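Long-range contact in antifreeze protein type II (Clupea harengus, PDB 2PY2), which probably binds ice and holds back its growth in a calcium-dependent way, using a C-type lectin fold: residues V51-I60 with Q103-C111. Sequence-based numbering, arbitrary orientation.
Sequences VKELTSADLI and QMNVGIGKC
Two lysines reach across in opposite senses: Lys110 grips the loop at Asp58 and Leu59, and Lys52 grips the hairpin turn that carries Lys110. The ammonium of Lys110 donates to two successive carbonyls. Its NZ lies 2.9 Å from Asp58 O, in the carbonyl plane, and 2.8 Å from Leu59 O, where it stands above the plane. A bend at chi2 (-60°) brings the chain round to this pair. On the way Lys110 CE passes 3.6 Å from Leu59 CB. Lys52 runs straight beyond CG. Its NZ donates to Lys110 O at 3.0 Å, tilted 21° from the carbonyl plane. The stem of Lys52 passes over Met104, whose CE meets Lys52 CG at 3.6 Å and Val51 CG2 at 3.8 Å. The side chain of Asn105 packs between this stem and the backbone of Leu59 and Ile60, its end close to Thr55. Thr55 OG1 donates to Lys52 O (2.7 Å) in a type I turn from Lys52 to Thr55. In this C-type lectin domain the contact ties helix 45-52 and the loop that follows it to the G1-bulged hairpin of strands 101-106 and 111-115. Val51 packs on Phe16 and Thr55 on Phe18, both of strand 14-20; Met104 touches Trp112.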
loop_
_atom_site.group_PDB
_atom_site.type_symbol
_atom_site.label_atom_id
_atom_site.label_comp_id
_atom_site.label_asym_id
_atom_site.label_seq_id
_atom_site.Cartn_x
_atom_site.Cartn_y
_atom_site.Cartn_z
ATOM N N VAL A 51 -4.129 -9.292 0.482
ATOM C CA VAL A 51 -4.567 -7.929 0.219
ATOM C C VAL A 51 -5.181 -7.817 -1.173
ATOM O O VAL A 51 -6.165 -7.104 -1.360
ATOM C CB VAL A 51 -3.405 -6.919 0.378
ATOM C CG1 VAL A 51 -2.914 -6.923 1.817
ATOM C CG2 VAL A 51 -2.283 -7.265 -0.555
ATOM N N LYS A 52 -4.622 -8.525 -2.152
ATOM C CA LYS A 52 -5.198 -8.475 -3.489
ATOM C C LYS A 52 -6.646 -8.956 -3.450
ATOM O O LYS A 52 -7.486 -8.457 -4.185
ATOM C CB LYS A 52 -4.390 -9.329 -4.470
ATOM C CG LYS A 52 -3.120 -8.643 -4.952
ATOM C CD LYS A 52 -2.412 -9.459 -6.023
ATOM C CE LYS A 52 -1.229 -8.689 -6.597
ATOM N NZ LYS A 52 -0.487 -9.499 -7.610
ATOM N N GLU A 53 -6.940 -9.915 -2.579
ATOM C CA GLU A 53 -8.301 -10.433 -2.473
ATOM C C GLU A 53 -9.270 -9.416 -1.874
ATOM O O GLU A 53 -10.477 -9.635 -1.861
ATOM C CB GLU A 53 -8.316 -11.722 -1.648
ATOM C CG GLU A 53 -7.544 -12.850 -2.301
ATOM C CD GLU A 53 -7.506 -14.101 -1.456
ATOM O OE1 GLU A 53 -7.117 -14.011 -0.270
ATOM O OE2 GLU A 53 -7.860 -15.175 -1.986
ATOM N N LEU A 54 -8.743 -8.300 -1.383
ATOM C CA LEU A 54 -9.586 -7.253 -0.813
ATOM C C LEU A 54 -9.898 -6.177 -1.848
ATOM O O LEU A 54 -10.733 -5.302 -1.603
ATOM C CB LEU A 54 -8.886 -6.584 0.374
ATOM C CG LEU A 54 -8.603 -7.409 1.622
ATOM C CD1 LEU A 54 -7.976 -6.518 2.679
ATOM C CD2 LEU A 54 -9.897 -8.012 2.133
ATOM N N THR A 55 -9.240 -6.254 -3.003
ATOM C CA THR A 55 -9.401 -5.251 -4.051
ATOM C C THR A 55 -10.341 -5.593 -5.214
ATOM O O THR A 55 -10.272 -4.973 -6.274
ATOM C CB THR A 55 -8.018 -4.852 -4.611
ATOM O OG1 THR A 55 -7.408 -5.975 -5.263
ATOM C CG2 THR A 55 -7.114 -4.411 -3.472
ATOM N N SER A 56 -11.218 -6.571 -4.998
ATOM C CA SER A 56 -12.210 -7.000 -5.993
ATOM C C SER A 56 -11.650 -7.790 -7.168
ATOM O O SER A 56 -10.434 -7.873 -7.364
ATOM C CB SER A 56 -12.995 -5.792 -6.521
ATOM O OG SER A 56 -12.334 -5.164 -7.609
ATOM N N ALA A 57 -12.556 -8.379 -7.948
ATOM C CA ALA A 57 -12.181 -9.181 -9.109
ATOM C C ALA A 57 -11.363 -8.401 -10.132
ATOM O O ALA A 57 -10.681 -8.991 -10.971
ATOM C CB ALA A 57 -13.439 -9.756 -9.774
ATOM N N ASP A 58 -11.423 -7.076 -10.055
ATOM C CA ASP A 58 -10.688 -6.224 -10.990
ATOM C C ASP A 58 -9.284 -5.904 -10.502
ATOM O O ASP A 58 -8.479 -5.357 -11.253
ATOM C CB ASP A 58 -11.429 -4.909 -11.209
ATOM C CG ASP A 58 -12.888 -5.114 -11.488
ATOM O OD1 ASP A 58 -13.572 -4.118 -11.805
ATOM O OD2 ASP A 58 -13.355 -6.273 -11.387
ATOM N N LEU A 59 -8.996 -6.245 -9.248
ATOM C CA LEU A 59 -7.684 -5.972 -8.664
ATOM C C LEU A 59 -7.363 -4.510 -8.939
ATOM O O LEU A 59 -6.470 -4.182 -9.721
ATOM C CB LEU A 59 -6.622 -6.883 -9.276
ATOM C CG LEU A 59 -6.768 -8.373 -8.953
ATOM C CD1 LEU A 59 -5.651 -9.154 -9.644
ATOM C CD2 LEU A 59 -6.707 -8.577 -7.450
ATOM N N ILE A 60 -8.111 -3.647 -8.265
ATOM C CA ILE A 60 -8.004 -2.204 -8.411
ATOM C C ILE A 60 -6.703 -1.604 -7.887
ATOM O O ILE A 60 -6.311 -1.864 -6.744
ATOM C CB ILE A 60 -9.198 -1.526 -7.698
ATOM C CG1 ILE A 60 -10.509 -2.033 -8.304
ATOM C CG2 ILE A 60 -9.129 -0.012 -7.853
ATOM C CD1 ILE A 60 -11.737 -1.727 -7.463
ATOM N N GLN A 103 2.455 2.198 -5.375
ATOM C CA GLN A 103 1.105 1.864 -5.805
ATOM C C GLN A 103 1.137 0.379 -6.164
ATOM O O GLN A 103 2.054 -0.064 -6.860
ATOM C CB GLN A 103 0.729 2.660 -7.060
ATOM C CG GLN A 103 -0.698 2.421 -7.500
ATOM C CD GLN A 103 -1.030 3.049 -8.848
ATOM O OE1 GLN A 103 -2.140 2.893 -9.338
ATOM N NE2 GLN A 103 -0.068 3.753 -9.452
ATOM N N MET A 104 0.157 -0.386 -5.692
ATOM C CA MET A 104 0.099 -1.815 -6.024
ATOM C C MET A 104 -1.025 -2.079 -7.046
ATOM O O MET A 104 -1.791 -1.171 -7.388
ATOM C CB MET A 104 -0.127 -2.663 -4.763
ATOM C CG MET A 104 -1.536 -2.603 -4.180
ATOM S SD MET A 104 -1.762 -3.817 -2.846
ATOM C CE MET A 104 -2.093 -5.329 -3.830
ATOM N N ASN A 105 -1.123 -3.321 -7.535
ATOM C CA ASN A 105 -2.145 -3.683 -8.531
ATOM C C ASN A 105 -2.037 -2.842 -9.802
ATOM O O ASN A 105 -3.047 -2.516 -10.418
ATOM C CB ASN A 105 -3.556 -3.501 -7.962
ATOM C CG ASN A 105 -4.056 -4.724 -7.217
ATOM O OD1 ASN A 105 -5.075 -4.664 -6.513
ATOM N ND2 ASN A 105 -3.356 -5.843 -7.371
ATOM N N VAL A 106 -0.818 -2.498 -10.190
ATOM C CA VAL A 106 -0.593 -1.662 -11.361
ATOM C C VAL A 106 -0.370 -2.467 -12.627
ATOM O O VAL A 106 0.363 -3.460 -12.616
ATOM C CB VAL A 106 0.635 -0.747 -11.141
ATOM C CG1 VAL A 106 0.820 0.206 -12.321
ATOM C CG2 VAL A 106 0.463 0.022 -9.835
ATOM N N GLY A 107 -1.010 -2.033 -13.712
ATOM C CA GLY A 107 -0.848 -2.692 -14.999
ATOM C C GLY A 107 -1.429 -4.085 -15.126
ATOM O O GLY A 107 -2.130 -4.563 -14.238
ATOM N N ILE A 108 -1.135 -4.750 -16.240
ATOM C CA ILE A 108 -1.659 -6.093 -16.450
ATOM C C ILE A 108 -1.001 -7.091 -15.511
ATOM O O ILE A 108 -1.576 -8.128 -15.200
ATOM C CB ILE A 108 -1.449 -6.574 -17.907
ATOM C CG1 ILE A 108 0.036 -6.787 -18.190
ATOM C CG2 ILE A 108 -2.009 -5.550 -18.874
ATOM C CD1 ILE A 108 0.296 -7.403 -19.551
ATOM N N GLY A 109 0.209 -6.774 -15.065
ATOM C CA GLY A 109 0.915 -7.662 -14.158
ATOM C C GLY A 109 0.492 -7.522 -12.706
ATOM O O GLY A 109 0.912 -8.313 -11.861
ATOM N N LYS A 110 -0.327 -6.512 -12.413
ATOM C CA LYS A 110 -0.812 -6.260 -11.055
ATOM C C LYS A 110 0.334 -6.255 -10.035
ATOM O O LYS A 110 0.260 -6.905 -8.992
ATOM C CB LYS A 110 -1.861 -7.310 -10.663
ATOM C CG LYS A 110 -3.073 -7.368 -11.590
ATOM C CD LYS A 110 -3.818 -6.039 -11.635
ATOM C CE LYS A 110 -5.107 -6.140 -12.451
ATOM N NZ LYS A 110 -5.892 -4.876 -12.378
ATOM N N CYS A 111 1.378 -5.492 -10.341
ATOM C CA CYS A 111 2.565 -5.389 -9.494
ATOM C C CYS A 111 2.740 -3.972 -8.929
ATOM O O CYS A 111 1.861 -3.118 -9.087
ATOM C CB CYS A 111 3.792 -5.778 -10.315
ATOM S SG CYS A 111 3.587 -5.305 -12.060
#